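Local coordinates for protein heme oxygenase (Leptospira interrogans, PDB 5KZL) that binds heme and probably cleaves its porphyrin ring oxidatively to biliverdin, releasing iron and carbon monoxide, as heme oxygenases do, at residues S104-R113 against Q200-E211. The protein carries 1 engineered substitution. Sequence-based numbering, arbitrary orientation. Where two conformers were deposited one is given.
Sequences SVATQDYVQR and QVFLLNQGIFSE. With HEM (protoporphyrin IX containing Fe), chain B.
Antiparallel helix packing in the all-helical heme oxygenase fold is illustrated where Tyr110 of helix 105-120 sinks as a knob among Val201, Leu204, Asn205 and Ile208 of helix 188-210. The axes of the two short helical segments approach to 8.5 Å and cross at -160°. With CG anti to the backbone N (chi1 -165°), the phenol reaches across to the other helix, where Leu204 CB lies over one ring face in a CH-pi contact, 3.9 Å from the centroid, and Ile208 CD1 sits at the edge. The phenolic OH accepts a hydrogen bond from Asn205 ND2 at 2.9 Å, tilted 22° from the amide plane. That same ND2 donates to Val201 O, one turn back, while Asn205 OD1 accepts from Arg132 of helix 125-151; amide and phenol planes stand steeply to each other.

Where helix 105-120 begins, Glu211 spreads its carboxylate over the first turn: Ser104 OG donates to OE1 at 2.6 Å, and Ala106 N to OE2 at 2.9 Å, both from the syn side, the backbone N-H well out of the carboxylate plane. Ser104 OG is also the N-cap acceptor for Thr107 N. Between these two sites the helices come close, Ala106 CB lying 3.5 Å from Gly207 O, and one water bridges Ala106 O and Leu204 O. Beyond the tyrosine, Leu204 CD1 rests 3.8 Å from Arg113 CG, and Gln200 CG lies over one face of the guanidinium, whose NH2 is salt-bridged to Glu197.

Phe202 and Phe209, whose CB atoms are turned away from helix 105-120, touch the heme, so this contact backs a pocket-lining helix. Three hydrogen bonds should fix the rotation of the Asn205 amide, and one of them gives the buried phenol oxygen a donor; the carboxylate probably gains from the positive end of the helix dipole.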
loop_
_atom_site.group_PDB
_atom_site.type_symbol
_atom_site.label_atom_id
_atom_site.label_comp_id
_atom_site.label_asym_id
_atom_site.label_seq_id
_atom_site.Cartn_x
_atom_site.Cartn_y
_atom_site.Cartn_z
ATOM N N SER A 104 4.053 2.075 15.563
ATOM C CA SER A 104 5.491 1.950 15.767
ATOM C C SER A 104 6.202 3.238 15.282
ATOM O O SER A 104 5.589 4.045 14.571
ATOM C CB SER A 104 6.017 0.757 14.980
ATOM O OG SER A 104 6.099 1.074 13.597
ATOM N N VAL A 105 7.492 3.413 15.652
ATOM C CA VAL A 105 8.328 4.542 15.232
ATOM C C VAL A 105 8.311 4.707 13.676
ATOM O O VAL A 105 8.014 5.798 13.173
ATOM C CB VAL A 105 9.773 4.403 15.815
ATOM C CG1 VAL A 105 10.762 5.341 15.122
ATOM C CG2 VAL A 105 9.773 4.653 17.322
ATOM N N ALA A 106 8.613 3.627 12.932
ATOM C CA ALA A 106 8.646 3.661 11.464
ATOM C C ALA A 106 7.261 3.928 10.884
ATOM O O ALA A 106 7.176 4.594 9.859
ATOM C CB ALA A 106 9.205 2.366 10.905
ATOM N N THR A 107 6.181 3.446 11.558
ATOM C CA THR A 107 4.801 3.672 11.119
ATOM C C THR A 107 4.473 5.174 11.263
ATOM O O THR A 107 3.910 5.765 10.344
ATOM C CB THR A 107 3.822 2.762 11.870
ATOM O OG1 THR A 107 4.146 1.401 11.573
ATOM C CG2 THR A 107 2.357 3.029 11.492
ATOM N N GLN A 108 4.847 5.773 12.400
ATOM C CA GLN A 108 4.655 7.208 12.683
ATOM C C GLN A 108 5.350 8.126 11.664
ATOM O O GLN A 108 4.792 9.160 11.287
ATOM C CB GLN A 108 5.162 7.534 14.106
ATOM C CG GLN A 108 4.237 7.053 15.215
ATOM C CD GLN A 108 4.857 7.328 16.563
ATOM O OE1 GLN A 108 5.337 8.433 16.829
ATOM N NE2 GLN A 108 4.897 6.321 17.434
ATOM N N ASP A 109 6.567 7.760 11.235
ATOM C CA ASP A 109 7.303 8.555 10.267
ATOM C C ASP A 109 6.650 8.484 8.901
ATOM O O ASP A 109 6.627 9.482 8.175
ATOM C CB ASP A 109 8.762 8.124 10.221
ATOM C CG ASP A 109 9.521 8.445 11.508
ATOM O OD1 ASP A 109 9.014 9.270 12.321
ATOM O OD2 ASP A 109 10.616 7.901 11.691
ATOM N N TYR A 110 6.081 7.313 8.578
ATOM C CA TYR A 110 5.381 7.061 7.317
ATOM C C TYR A 110 4.095 7.899 7.302
ATOM O O TYR A 110 3.915 8.678 6.374
ATOM C CB TYR A 110 5.108 5.541 7.160
ATOM C CG TYR A 110 4.712 5.013 5.786
ATOM C CD1 TYR A 110 4.146 5.853 4.822
ATOM C CD2 TYR A 110 4.822 3.658 5.484
ATOM C CE1 TYR A 110 3.728 5.357 3.583
ATOM C CE2 TYR A 110 4.407 3.154 4.253
ATOM C CZ TYR A 110 3.875 4.009 3.301
ATOM O OH TYR A 110 3.407 3.495 2.114
ATOM N N VAL A 111 3.274 7.829 8.364
ATOM C CA VAL A 111 2.031 8.610 8.511
ATOM C C VAL A 111 2.334 10.130 8.445
ATOM O O VAL A 111 1.621 10.889 7.784
ATOM C CB VAL A 111 1.270 8.164 9.811
ATOM C CG1 VAL A 111 0.143 9.136 10.188
ATOM C CG2 VAL A 111 0.726 6.742 9.677
ATOM N N GLN A 112 3.414 10.572 9.097
ATOM C CA GLN A 112 3.818 11.970 9.047
ATOM C C GLN A 112 4.102 12.379 7.598
ATOM O O GLN A 112 3.701 13.464 7.177
ATOM C CB GLN A 112 5.079 12.189 9.894
ATOM C CG GLN A 112 5.682 13.584 9.745
ATOM C CD GLN A 112 4.937 14.667 10.501
ATOM O OE1 GLN A 112 3.766 14.531 10.885
ATOM N NE2 GLN A 112 5.615 15.777 10.732
ATOM N N ARG A 113 4.803 11.519 6.851
ATOM C CA ARG A 113 5.111 11.819 5.466
ATOM C C ARG A 113 3.838 12.002 4.681
ATOM O O ARG A 113 3.722 12.999 3.975
ATOM C CB ARG A 113 6.024 10.771 4.810
ATOM C CG ARG A 113 6.330 11.068 3.345
ATOM C CD ARG A 113 7.266 12.233 3.208
ATOM N NE ARG A 113 7.832 12.358 1.865
ATOM C CZ ARG A 113 9.072 12.772 1.640
ATOM N NH1 ARG A 113 9.868 13.090 2.655
ATOM N NH2 ARG A 113 9.530 12.867 0.399
ATOM N N GLN A 200 10.774 7.287 -2.151
ATOM C CA GLN A 200 10.666 7.581 -0.720
ATOM C C GLN A 200 9.652 6.632 -0.079
ATOM O O GLN A 200 9.907 6.103 1.009
ATOM C CB GLN A 200 10.188 9.034 -0.517
ATOM C CG GLN A 200 11.244 10.008 -0.041
ATOM C CD GLN A 200 11.899 9.573 1.236
ATOM O OE1 GLN A 200 11.341 9.628 2.346
ATOM N NE2 GLN A 200 13.087 9.084 1.076
ATOM N N VAL A 201 8.527 6.397 -0.762
ATOM C CA VAL A 201 7.475 5.485 -0.264
ATOM C C VAL A 201 8.056 4.076 -0.137
ATOM O O VAL A 201 7.840 3.451 0.900
ATOM C CB VAL A 201 6.161 5.496 -1.101
ATOM C CG1 VAL A 201 5.101 4.589 -0.474
ATOM C CG2 VAL A 201 5.611 6.906 -1.245
ATOM N N PHE A 202 8.802 3.583 -1.160
ATOM C CA PHE A 202 9.416 2.253 -1.056
ATOM C C PHE A 202 10.311 2.196 0.177
ATOM O O PHE A 202 10.255 1.219 0.921
ATOM C CB PHE A 202 10.226 1.862 -2.315
ATOM C CG PHE A 202 9.407 1.183 -3.390
ATOM C CD1 PHE A 202 9.081 -0.169 -3.297
ATOM C CD2 PHE A 202 8.982 1.889 -4.511
ATOM C CE1 PHE A 202 8.303 -0.788 -4.289
ATOM C CE2 PHE A 202 8.216 1.272 -5.502
ATOM C CZ PHE A 202 7.863 -0.053 -5.382
ATOM N N LEU A 203 11.094 3.276 0.422
ATOM C CA LEU A 203 11.978 3.329 1.595
ATOM C C LEU A 203 11.184 3.287 2.907
ATOM O O LEU A 203 11.610 2.617 3.868
ATOM C CB LEU A 203 12.828 4.609 1.547
ATOM C CG LEU A 203 14.048 4.594 2.476
ATOM C CD1 LEU A 203 15.176 3.663 1.912
ATOM C CD2 LEU A 203 14.578 6.003 2.689
ATOM N N LEU A 204 10.023 3.977 2.941
ATOM C CA LEU A 204 9.196 4.004 4.164
ATOM C C LEU A 204 8.610 2.623 4.440
ATOM O O LEU A 204 8.552 2.221 5.597
ATOM C CB LEU A 204 8.114 5.084 4.092
ATOM C CG LEU A 204 8.643 6.552 4.189
ATOM C CD1 LEU A 204 7.624 7.529 3.625
ATOM C CD2 LEU A 204 8.929 6.935 5.615
ATOM N N ASN A 205 8.285 1.867 3.371
ATOM C CA ASN A 205 7.819 0.482 3.509
ATOM C C ASN A 205 8.938 -0.416 4.012
ATOM O O ASN A 205 8.690 -1.238 4.887
ATOM C CB ASN A 205 7.247 -0.037 2.186
ATOM C CG ASN A 205 5.826 0.413 2.028
ATOM O OD1 ASN A 205 4.909 -0.248 2.514
ATOM N ND2 ASN A 205 5.625 1.638 1.539
ATOM N N GLN A 206 10.187 -0.238 3.497
ATOM C CA GLN A 206 11.359 -0.993 3.978
ATOM C C GLN A 206 11.558 -0.711 5.478
ATOM O O GLN A 206 11.903 -1.623 6.228
ATOM C CB GLN A 206 12.636 -0.596 3.214
ATOM C CG GLN A 206 12.596 -0.910 1.723
ATOM C CD GLN A 206 13.895 -0.629 0.989
ATOM O OE1 GLN A 206 14.993 -0.954 1.462
ATOM N NE2 GLN A 206 13.789 -0.082 -0.228
ATOM N N GLY A 207 11.308 0.538 5.883
ATOM C CA GLY A 207 11.401 0.986 7.272
ATOM C C GLY A 207 10.460 0.252 8.209
ATOM O O GLY A 207 10.882 -0.225 9.266
ATOM N N ILE A 208 9.189 0.104 7.819
ATOM C CA ILE A 208 8.225 -0.631 8.648
ATOM C C ILE A 208 8.552 -2.138 8.644
ATOM O O ILE A 208 8.452 -2.770 9.690
ATOM C CB ILE A 208 6.722 -0.322 8.342
ATOM C CG1 ILE A 208 6.329 -0.678 6.909
ATOM C CG2 ILE A 208 6.366 1.134 8.683
ATOM C CD1 ILE A 208 4.839 -0.438 6.531
ATOM N N PHE A 209 9.028 -2.693 7.504
ATOM C CA PHE A 209 9.404 -4.109 7.422
ATOM C C PHE A 209 10.624 -4.431 8.288
ATOM O O PHE A 209 10.699 -5.539 8.859
ATOM C CB PHE A 209 9.593 -4.590 5.969
ATOM C CG PHE A 209 8.388 -4.507 5.046
ATOM C CD1 PHE A 209 7.090 -4.554 5.551
ATOM C CD2 PHE A 209 8.554 -4.404 3.673
ATOM C CE1 PHE A 209 5.984 -4.469 4.696
ATOM C CE2 PHE A 209 7.447 -4.340 2.819
ATOM C CZ PHE A 209 6.173 -4.367 3.335
ATOM N N SER A 210 11.555 -3.440 8.401
ATOM C CA SER A 210 12.797 -3.512 9.190
ATOM C C SER A 210 12.518 -3.752 10.668
ATOM O O SER A 210 13.374 -4.267 11.379
ATOM C CB SER A 210 13.605 -2.223 9.034
ATOM O OG SER A 210 13.271 -1.254 10.016
ATOM N N GLU A 211 11.339 -3.336 11.141
ATOM C CA GLU A 211 10.967 -3.466 12.551
ATOM C C GLU A 211 10.512 -4.847 12.972
ATOM O O GLU A 211 10.512 -5.144 14.168
ATOM C CB GLU A 211 9.854 -2.487 12.877
ATOM C CG GLU A 211 10.307 -1.052 12.951
ATOM C CD GLU A 211 9.171 -0.088 13.198
ATOM O OE1 GLU A 211 8.057 -0.350 12.687
ATOM O OE2 GLU A 211 9.416 0.973 13.815
HETATM C CHA HEM B . 4.126 -5.315 -8.861
HETATM C CHB HEM B . 4.812 -2.633 -5.011
HETATM C CHC HEM B . 6.380 -6.519 -2.710
HETATM C CHD HEM B . 4.842 -9.205 -6.211
HETATM C C1A HEM B . 4.172 -4.268 -8.007
HETATM C C2A HEM B . 3.893 -2.916 -8.394
HETATM C C3A HEM B . 4.114 -2.169 -7.316
HETATM C C4A HEM B . 4.494 -3.017 -6.276
HETATM C CMA HEM B . 3.939 -0.707 -7.189
HETATM C CAA HEM B . 3.435 -2.419 -9.743
HETATM C CBA HEM B . 4.587 -2.294 -10.765
HETATM C CGA HEM B . 4.101 -1.656 -11.999
HETATM O O1A HEM B . 4.552 -0.613 -12.361
HETATM O O2A HEM B . 3.221 -2.221 -12.628
HETATM C C1B HEM B . 5.331 -3.456 -4.026
HETATM C C2B HEM B . 5.810 -2.975 -2.739
HETATM C C3B HEM B . 6.249 -4.085 -2.113
HETATM C C4B HEM B . 6.041 -5.220 -3.025
HETATM C CMB HEM B . 5.788 -1.587 -2.197
HETATM C CAB HEM B . 6.828 -4.244 -0.840
HETATM C CBB HEM B . 7.199 -3.195 -0.307
HETATM C C1C HEM B . 5.981 -7.632 -3.358
HETATM C C2C HEM B . 5.945 -8.953 -2.830
HETATM C C3C HEM B . 5.491 -9.709 -3.845
HETATM C C4C HEM B . 5.221 -8.847 -4.968
HETATM C CMC HEM B . 6.332 -9.392 -1.418
HETATM C CAC HEM B . 5.309 -11.140 -3.770
HETATM C CBC HEM B . 4.535 -11.737 -4.582
HETATM C C1D HEM B . 4.618 -8.350 -7.270
HETATM C C2D HEM B . 4.266 -8.825 -8.633
HETATM C C3D HEM B . 4.039 -7.750 -9.343
HETATM C C4D HEM B . 4.271 -6.611 -8.442
HETATM C CMD HEM B . 4.123 -10.240 -9.072
HETATM C CAD HEM B . 3.682 -7.725 -10.804
HETATM C CBD HEM B . 2.276 -8.101 -11.089
HETATM C CGD HEM B . 1.936 -8.048 -12.543
HETATM O O1D HEM B . 2.610 -7.471 -13.308
HETATM O O2D HEM B . 0.937 -8.599 -12.893
HETATM N NA HEM B . 4.559 -4.242 -6.727
HETATM N NB HEM B . 5.553 -4.724 -4.078
HETATM N NC HEM B . 5.561 -7.642 -4.603
HETATM N ND HEM B . 4.593 -7.035 -7.233
HETATM FE FE HEM B . 5.073 -5.931 -5.707
HETATM O O HOH W 1 8.907 3.974 7.669
HETATM O O HOH W 2 2.967 -6.211 -4.883
#